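Local coordinates for glycoside hydrolase family 5 (Aspergillus oryzae, PDB 6LA0), which acts as a secreted rutinosidase, cleaving glycosides, and probably also releases glucose units from the non-reducing ends of beta-1,3-glucans, at residues Y156-F161 and A212-K217; V270-L275 and I301-Q306; R278-A283 and L320-K325. All coordinates share one frame; numbering follows the deposited sequence.

Contact 1 (Y156-F161 and A212-K217); sequences YNETAF and ATWVLK. With NAG (2-acetamido-2-deoxy-beta-D-glucopyranose), chain D.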
# COMPACT_ATOMS: atom_id res chain seq x y z
N TYR A 156 -17.90 -7.80 -11.14
CA TYR A 156 -18.77 -8.40 -12.15
C TYR A 156 -19.03 -7.46 -13.33
O TYR A 156 -19.94 -7.70 -14.13
CB TYR A 156 -20.09 -8.86 -11.52
CG TYR A 156 -19.94 -9.41 -10.10
CD1 TYR A 156 -19.16 -10.53 -9.85
CD2 TYR A 156 -20.57 -8.80 -9.02
CE1 TYR A 156 -19.01 -11.02 -8.56
CE2 TYR A 156 -20.43 -9.28 -7.73
CZ TYR A 156 -19.65 -10.39 -7.51
OH TYR A 156 -19.52 -10.86 -6.21
N ASN A 157 -18.24 -6.40 -13.45
CA ASN A 157 -18.49 -5.28 -14.37
C ASN A 157 -17.47 -5.38 -15.49
O ASN A 157 -16.29 -5.08 -15.30
CB ASN A 157 -18.39 -3.97 -13.59
CG ASN A 157 -18.61 -2.72 -14.43
OD1 ASN A 157 -18.44 -2.71 -15.65
ND2 ASN A 157 -18.97 -1.64 -13.75
N GLU A 158 -17.93 -5.82 -16.67
CA GLU A 158 -17.00 -6.06 -17.78
C GLU A 158 -16.36 -4.76 -18.25
O GLU A 158 -15.18 -4.74 -18.63
CB GLU A 158 -17.73 -6.74 -18.94
CG GLU A 158 -18.26 -8.15 -18.65
CD GLU A 158 -17.17 -9.20 -18.59
OE1 GLU A 158 -16.03 -8.92 -19.05
OE2 GLU A 158 -17.43 -10.31 -18.08
N THR A 159 -17.11 -3.66 -18.25
CA THR A 159 -16.53 -2.38 -18.65
C THR A 159 -15.41 -1.98 -17.70
O THR A 159 -14.30 -1.63 -18.13
CB THR A 159 -17.60 -1.29 -18.71
OG1 THR A 159 -18.49 -1.56 -19.81
CG2 THR A 159 -16.96 0.07 -18.92
N ALA A 160 -15.69 -2.02 -16.39
CA ALA A 160 -14.67 -1.74 -15.39
C ALA A 160 -13.48 -2.69 -15.51
O ALA A 160 -12.33 -2.28 -15.32
CB ALA A 160 -15.28 -1.83 -13.99
N PHE A 161 -13.75 -3.97 -15.79
CA PHE A 161 -12.66 -4.93 -16.02
C PHE A 161 -11.77 -4.51 -17.19
O PHE A 161 -10.54 -4.52 -17.09
CB PHE A 161 -13.24 -6.33 -16.24
CG PHE A 161 -12.23 -7.44 -16.17
CD1 PHE A 161 -12.04 -8.15 -14.99
CD2 PHE A 161 -11.48 -7.79 -17.28
CE1 PHE A 161 -11.11 -9.18 -14.91
CE2 PHE A 161 -10.55 -8.81 -17.22
CZ PHE A 161 -10.36 -9.51 -16.03
N ALA A 212 -14.65 -13.38 -4.56
CA ALA A 212 -13.31 -13.92 -4.77
C ALA A 212 -13.14 -14.51 -6.17
O ALA A 212 -12.02 -14.52 -6.69
CB ALA A 212 -13.00 -14.98 -3.71
N THR A 213 -14.20 -15.02 -6.79
CA THR A 213 -14.04 -15.54 -8.15
C THR A 213 -13.72 -14.40 -9.12
O THR A 213 -12.89 -14.57 -10.02
CB THR A 213 -15.29 -16.29 -8.59
OG1 THR A 213 -16.40 -15.39 -8.67
CG2 THR A 213 -15.62 -17.39 -7.58
N TRP A 214 -14.33 -13.24 -8.92
CA TRP A 214 -14.01 -12.10 -9.78
C TRP A 214 -12.58 -11.62 -9.53
O TRP A 214 -11.86 -11.30 -10.48
CB TRP A 214 -15.01 -10.96 -9.57
CG TRP A 214 -14.99 -9.94 -10.69
CD1 TRP A 214 -14.44 -8.69 -10.65
CD2 TRP A 214 -15.53 -10.11 -12.01
NE1 TRP A 214 -14.60 -8.07 -11.87
CE2 TRP A 214 -15.27 -8.92 -12.72
CE3 TRP A 214 -16.21 -11.15 -12.66
CZ2 TRP A 214 -15.67 -8.73 -14.06
CZ3 TRP A 214 -16.60 -10.97 -14.00
CH2 TRP A 214 -16.33 -9.76 -14.68
N VAL A 215 -12.16 -11.58 -8.26
CA VAL A 215 -10.78 -11.19 -7.95
C VAL A 215 -9.79 -12.14 -8.61
O VAL A 215 -8.79 -11.71 -9.20
CB VAL A 215 -10.58 -11.12 -6.43
CG1 VAL A 215 -9.12 -10.84 -6.08
CG2 VAL A 215 -11.48 -10.06 -5.84
N LEU A 216 -10.05 -13.45 -8.51
CA LEU A 216 -9.19 -14.44 -9.17
C LEU A 216 -9.16 -14.25 -10.68
O LEU A 216 -8.09 -14.30 -11.29
CB LEU A 216 -9.66 -15.86 -8.84
CG LEU A 216 -8.73 -16.99 -9.28
CD1 LEU A 216 -7.48 -17.03 -8.41
CD2 LEU A 216 -9.45 -18.34 -9.27
N LYS A 217 -10.32 -14.05 -11.30
CA LYS A 217 -10.33 -13.73 -12.73
C LYS A 217 -9.37 -12.58 -13.04
O LYS A 217 -8.53 -12.68 -13.95
CB LYS A 217 -11.75 -13.40 -13.19
CG LYS A 217 -11.84 -12.88 -14.62
CD LYS A 217 -13.29 -12.51 -14.95
CE LYS A 217 -13.39 -11.62 -16.18
NZ LYS A 217 -13.29 -12.42 -17.44
C1 NAG D . -19.19 -0.36 -14.36
C2 NAG D . -20.16 0.48 -13.50
C3 NAG D . -20.18 1.94 -13.97
C4 NAG D . -18.77 2.50 -14.09
C5 NAG D . -17.95 1.59 -15.01
C6 NAG D . -16.53 2.05 -15.18
C7 NAG D . -22.11 -0.57 -12.46
C8 NAG D . -23.49 -1.11 -12.69
N2 NAG D . -21.49 -0.08 -13.54
O3 NAG D . -20.93 2.72 -13.04
O4 NAG D . -18.79 3.81 -14.64
O5 NAG D . -17.91 0.28 -14.42
O6 NAG D . -16.06 2.68 -14.00
O7 NAG D . -21.58 -0.58 -11.35
O HOH W 1 -14.11 -5.60 -12.89
O HOH W 2 -14.03 -10.89 -19.56
O HOH W 3 -16.32 -12.71 -17.77
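The indole of Trp214 lies against the backbone of Tyr156, just before the turn into helix 158-176. Tyr156 N sits over one face of the indole, 3.3 Å from Trp214 CE2, and Tyr156 CA makes a CH-pi contact, 3.5 Å from the centroid of the six-membered ring of Trp214 and almost exactly on its normal. CG of Trp214 is anti to the backbone N (chi1 -163°), and the indole beyond it meets the Tyr156 backbone. The phenol of Tyr156 meets the indole only obliquely, ring planes 64° apart, while Glu158 brings OE2 to the indole edge beside CH2, near the ring plane. Phe161, from the first turn of helix 158-176, adds a third aromatic: its CD1 is 3.8 Å from CZ2 of Trp214. Over one face of the Phe161 ring, offset toward the rim, comes Lys217 CE, and the ammonium beyond it completes a cation-pi contact, NZ lying 4.6 Å from the ring centroid of Phe161. The two helices are successive members of the outer helical layer of the TIM barrel, separated in the chain by strand 184-187, and the aromatic cluster of Tyr156, Phe161 and Trp214 lies at the surface, near the N-terminal ends of both helices. Three waters bridge polar groups of the two segments: one accepts from Trp214 NE1 at 2.7 Å and donates to Asn157 O, while two others each link a carboxylate oxygen of Glu158 to Lys217 NZ. Farther out, Asn157 is the N-cap of helix 158-176, its OD1 receiving Ala160 N at 2.9 Å from above the carbonyl plane. The same amide carries the N-linked glycan through ND2, which also bonds to Gly153 O. Arg210 makes a cation-pi contact with Tyr156, and Trp154 meets Trp214 edge-to-face.

Contact 2 (V270-L275 and I301-Q306); sequences VTSETL and IQTLYQ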
# COMPACT_ATOMS: atom_id res chain seq x y z
N VAL A 270 -5.44 -5.23 22.36
CA VAL A 270 -4.02 -5.41 22.61
C VAL A 270 -3.49 -4.07 23.12
O VAL A 270 -4.09 -3.02 22.85
CB VAL A 270 -3.30 -5.90 21.33
CG1 VAL A 270 -3.42 -4.89 20.19
CG2 VAL A 270 -1.84 -6.26 21.59
N THR A 271 -2.40 -4.11 23.87
CA THR A 271 -1.78 -2.92 24.44
C THR A 271 -0.36 -2.78 23.93
O THR A 271 0.22 -3.73 23.39
CB THR A 271 -1.76 -2.96 25.98
OG1 THR A 271 -0.96 -4.07 26.41
CG2 THR A 271 -3.16 -3.12 26.54
N SER A 272 0.22 -1.59 24.10
CA SER A 272 1.62 -1.42 23.74
C SER A 272 2.51 -2.43 24.47
O SER A 272 3.46 -2.98 23.90
CB SER A 272 2.05 0.02 24.03
OG SER A 272 1.46 0.91 23.08
N GLU A 273 2.18 -2.70 25.74
CA GLU A 273 2.94 -3.67 26.53
C GLU A 273 2.98 -5.03 25.87
O GLU A 273 4.06 -5.58 25.63
CB GLU A 273 2.32 -3.78 27.91
CG GLU A 273 3.26 -4.55 28.85
CD GLU A 273 2.75 -5.90 29.39
OE1 GLU A 273 1.61 -5.97 29.90
OE2 GLU A 273 3.59 -6.82 29.47
N THR A 274 1.82 -5.53 25.45
CA THR A 274 1.67 -6.90 24.96
C THR A 274 1.77 -7.00 23.45
O THR A 274 1.61 -8.09 22.89
CB THR A 274 0.33 -7.47 25.43
OG1 THR A 274 -0.72 -6.61 25.00
CG2 THR A 274 0.30 -7.57 26.98
N LEU A 275 2.03 -5.88 22.78
CA LEU A 275 2.05 -5.90 21.32
C LEU A 275 3.10 -6.85 20.73
O LEU A 275 2.77 -7.52 19.74
CB LEU A 275 2.25 -4.49 20.76
CG LEU A 275 2.28 -4.41 19.24
CD1 LEU A 275 0.97 -4.94 18.62
CD2 LEU A 275 2.56 -2.97 18.84
N ILE A 301 2.08 0.40 14.53
CA ILE A 301 2.18 -0.03 15.92
C ILE A 301 1.08 0.54 16.83
O ILE A 301 1.12 0.26 18.04
CB ILE A 301 3.55 0.30 16.55
CG1 ILE A 301 3.82 1.82 16.56
CG2 ILE A 301 4.67 -0.49 15.85
CD1 ILE A 301 4.83 2.28 17.61
N GLN A 302 0.13 1.32 16.33
CA GLN A 302 -0.92 1.80 17.23
C GLN A 302 -1.81 0.64 17.64
O GLN A 302 -2.24 -0.15 16.79
CB GLN A 302 -1.78 2.89 16.59
CG GLN A 302 -2.80 3.42 17.59
CD GLN A 302 -4.01 4.09 16.97
OE1 GLN A 302 -3.95 4.67 15.88
NE2 GLN A 302 -5.14 4.00 17.68
N THR A 303 -2.09 0.53 18.94
CA THR A 303 -2.97 -0.50 19.45
C THR A 303 -4.29 0.13 19.86
O THR A 303 -4.40 1.35 20.00
CB THR A 303 -2.33 -1.24 20.63
OG1 THR A 303 -2.04 -0.30 21.68
CG2 THR A 303 -1.03 -1.90 20.19
N LEU A 304 -5.32 -0.70 20.01
CA LEU A 304 -6.60 -0.13 20.41
C LEU A 304 -6.52 0.50 21.80
O LEU A 304 -7.04 1.60 22.02
CB LEU A 304 -7.70 -1.19 20.36
CG LEU A 304 -9.09 -0.73 20.81
CD1 LEU A 304 -9.59 0.42 19.95
CD2 LEU A 304 -10.06 -1.90 20.76
N TYR A 305 -5.82 -0.16 22.74
CA TYR A 305 -5.77 0.28 24.13
C TYR A 305 -4.35 0.62 24.58
O TYR A 305 -3.36 0.11 24.05
CB TYR A 305 -6.33 -0.80 25.07
CG TYR A 305 -7.78 -1.13 24.84
CD1 TYR A 305 -8.77 -0.16 25.01
CD2 TYR A 305 -8.17 -2.40 24.42
CE1 TYR A 305 -10.10 -0.46 24.79
CE2 TYR A 305 -9.50 -2.70 24.20
CZ TYR A 305 -10.45 -1.72 24.39
OH TYR A 305 -11.78 -2.01 24.17
N GLN A 306 -4.27 1.54 25.56
CA GLN A 306 -3.06 1.81 26.35
C GLN A 306 -1.81 2.01 25.48
O GLN A 306 -0.81 1.32 25.63
CB GLN A 306 -2.84 0.69 27.37
CG GLN A 306 -3.85 0.71 28.48
CD GLN A 306 -3.55 -0.32 29.53
OE1 GLN A 306 -2.72 -0.11 30.42
NE2 GLN A 306 -4.23 -1.47 29.44
O HOH W 4 1.48 1.59 20.46
O HOH W 5 0.71 -0.46 27.24
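Val270 O and Tyr305 N form one of two direct hydrogen bonds between 270-275 and 301-306, a weak one of 3.3 Å; the other, from Ser272 N to Gln306 O, is weak as well. Several carbonyls have further partners. Gln306 O also accepts from a water, which in turn accepts from Glu273 N. Tyr305 O is reached by Thr303 OG1 at 2.7 Å, a bond within 301-306 whose donor is tilted 28° from the carbonyl plane, and by the CA-H of Thr271, whose CA lies 3.4 Å away. The hydroxyl of Ser272 is used twice: OG donates to a water that donates onward to Ile301 O, and it receives Ser308 N from beyond the two segments. Within 270-275, Thr271 OG1 and Thr274 OG1 are paired at 2.9 Å. Apolar contact comes from Thr303, whose CG2 lies 3.8 Å from Val270 CG1, the two side chains crossing at about a right angle. Leu275 adds CD1 against the same Thr303 methyl and CD2 against Ile301 CB. Thr271 CG2 rests 3.5 Å from Gln306 NE2, the two side chains side by side and pointing the same way. Asn315 and Arg314 of helix 312-326 take up Ser272 O and Glu273 O. Two beta-to-alpha loops leaving the C-terminal ends of adjacent parallel strands, 257-265 and 294-303, are joined here, on the face where TIM-barrel enzymes carry their active sites.

Contact 3 (R278-A283 and L320-K325); sequences RLYADA and LDAMYK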
# COMPACT_ATOMS: atom_id res chain seq x y z
N ARG A 278 1.95 -10.32 19.97
CA ARG A 278 0.99 -10.37 18.87
C ARG A 278 1.69 -10.22 17.52
O ARG A 278 1.31 -10.88 16.55
CB ARG A 278 -0.07 -9.28 19.02
CG ARG A 278 -1.46 -9.74 18.60
CD ARG A 278 -1.95 -10.88 19.50
NE ARG A 278 -2.29 -10.42 20.84
CZ ARG A 278 -3.47 -9.93 21.20
NH1 ARG A 278 -4.45 -9.81 20.31
NH2 ARG A 278 -3.68 -9.55 22.46
N LEU A 279 2.69 -9.33 17.44
CA LEU A 279 3.45 -9.17 16.21
C LEU A 279 4.09 -10.48 15.78
O LEU A 279 4.07 -10.83 14.59
CB LEU A 279 4.52 -8.09 16.38
CG LEU A 279 4.05 -6.64 16.52
CD1 LEU A 279 5.13 -5.74 17.19
CD2 LEU A 279 3.64 -6.07 15.16
N TYR A 280 4.66 -11.23 16.74
CA TYR A 280 5.34 -12.46 16.38
C TYR A 280 4.35 -13.55 16.02
O TYR A 280 4.57 -14.30 15.06
CB TYR A 280 6.25 -12.91 17.52
CG TYR A 280 7.57 -12.17 17.59
CD1 TYR A 280 8.67 -12.60 16.86
CD2 TYR A 280 7.72 -11.05 18.39
CE1 TYR A 280 9.89 -11.92 16.92
CE2 TYR A 280 8.93 -10.36 18.46
CZ TYR A 280 10.01 -10.80 17.71
OH TYR A 280 11.21 -10.13 17.80
N ALA A 281 3.24 -13.64 16.76
CA ALA A 281 2.20 -14.62 16.44
C ALA A 281 1.65 -14.40 15.04
O ALA A 281 1.50 -15.35 14.26
CB ALA A 281 1.08 -14.56 17.47
N ASP A 282 1.35 -13.13 14.71
CA ASP A 282 0.73 -12.81 13.42
C ASP A 282 1.67 -13.12 12.26
O ASP A 282 1.25 -13.65 11.23
CB ASP A 282 0.32 -11.34 13.39
CG ASP A 282 -0.93 -11.06 14.21
OD1 ASP A 282 -1.71 -12.00 14.48
OD2 ASP A 282 -1.13 -9.89 14.60
N ALA A 283 2.94 -12.74 12.40
CA ALA A 283 3.91 -13.01 11.35
C ALA A 283 4.07 -14.51 11.13
O ALA A 283 4.19 -14.98 9.99
CB ALA A 283 5.25 -12.35 11.69
N LEU A 320 9.63 -5.17 12.89
CA LEU A 320 10.63 -5.39 11.84
C LEU A 320 11.25 -6.78 11.96
O LEU A 320 11.43 -7.48 10.96
CB LEU A 320 11.71 -4.30 11.92
CG LEU A 320 11.29 -2.92 11.42
CD1 LEU A 320 12.26 -1.82 11.87
CD2 LEU A 320 11.12 -2.93 9.91
N ASP A 321 11.60 -7.18 13.19
CA ASP A 321 12.18 -8.50 13.45
C ASP A 321 11.24 -9.63 13.03
O ASP A 321 11.65 -10.57 12.34
CB ASP A 321 12.48 -8.64 14.95
CG ASP A 321 13.64 -7.79 15.40
OD1 ASP A 321 14.32 -7.19 14.54
OD2 ASP A 321 13.89 -7.73 16.62
N ALA A 322 9.97 -9.54 13.44
CA ALA A 322 9.00 -10.60 13.18
C ALA A 322 8.73 -10.77 11.69
O ALA A 322 8.68 -11.89 11.17
CB ALA A 322 7.71 -10.28 13.92
N MET A 323 8.50 -9.67 10.98
CA MET A 323 8.15 -9.81 9.57
C MET A 323 9.36 -10.20 8.72
O MET A 323 9.19 -10.80 7.65
CB MET A 323 7.49 -8.53 9.06
CG MET A 323 6.10 -8.25 9.65
SD MET A 323 5.95 -6.56 10.18
CE MET A 323 4.40 -6.60 11.05
N TYR A 324 10.57 -9.88 9.18
CA TYR A 324 11.77 -10.30 8.44
C TYR A 324 12.09 -11.77 8.68
O TYR A 324 12.63 -12.45 7.80
CB TYR A 324 12.96 -9.44 8.84
CG TYR A 324 14.11 -9.44 7.86
CD1 TYR A 324 14.10 -8.59 6.76
CD2 TYR A 324 15.23 -10.25 8.05
CE1 TYR A 324 15.15 -8.56 5.86
CE2 TYR A 324 16.29 -10.23 7.16
CZ TYR A 324 16.24 -9.38 6.06
OH TYR A 324 17.28 -9.33 5.16
N LYS A 325 11.77 -12.28 9.87
CA LYS A 325 12.09 -13.66 10.20
C LYS A 325 11.13 -14.63 9.52
O LYS A 325 11.55 -15.65 8.98
CB LYS A 325 12.04 -13.83 11.72
CG LYS A 325 12.55 -15.17 12.22
CD LYS A 325 12.96 -15.12 13.68
CE LYS A 325 12.25 -14.00 14.46
NZ LYS A 325 12.40 -14.18 15.94
O HOH W 6 13.52 -11.94 16.89
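The phenol ring of Tyr280 has Ala322 CB over one face, 3.9 Å above the plane and offset toward the rim. At its edge lies the end of Lys325, with CE in the ring plane and NZ 3.5 Å from Tyr280 CE1; the ammonium therefore approaches the ring's rim, and the two side chains cross at about a right angle. The hydroxyl of Tyr280 reaches Asp321, OH lying 3.5 Å from its CB, with ring and carboxylate planes 55° apart. Water 6 accepts from Lys325 NZ at 2.7 Å and also bonds to Tyr280 OH. The carboxylate of Asp321 is engaged by a salt bridge to Arg368 near the C-terminus. These contacts join helices 275-285 and 312-326, consecutive in the outer layer of the TIM barrel with strand 294-303 between them in the chain. Over 278-283 and 320-325 the axes run nearly parallel, 15° apart, and approach to 8.6 Å. Small side chains permit that closeness: Ala283 CB sits 3.5 Å from Ala322 O, and the methyl of Ala322 packs on Ala283 CB as well as on Leu279 O of the facing helix. Deeper in, Leu279 CD2 meets Met323 CE at 4.2 Å. The same two side chains turn toward the barrel wall, Leu279 touching Tyr265 of strand 257-265 and Met323 touching Thr296 and Trp299 of strand 294-303.

All three contacts belong to the beta-alpha barrel, in series from contact 1 to the interleaved pair of contacts 2 and 3. Contact 1 joins helices 158-176 and 209-229, with its centre about 38 Å from that of contact 2 and about 33 Å from that of contact 3, and it touches neither. Contacts 2 and 3 are neighbours, their centres about 15 Å apart, and meet where Val270 CB packs on Arg278 NH2 at 3.8 Å. Their segments alternate along the chain. Contact 2 thus joins the loop after strand 257-265 to the end of strand 294-303 and the residues after it, and contact 3 joins the helices that follow these strands, far from contact 1.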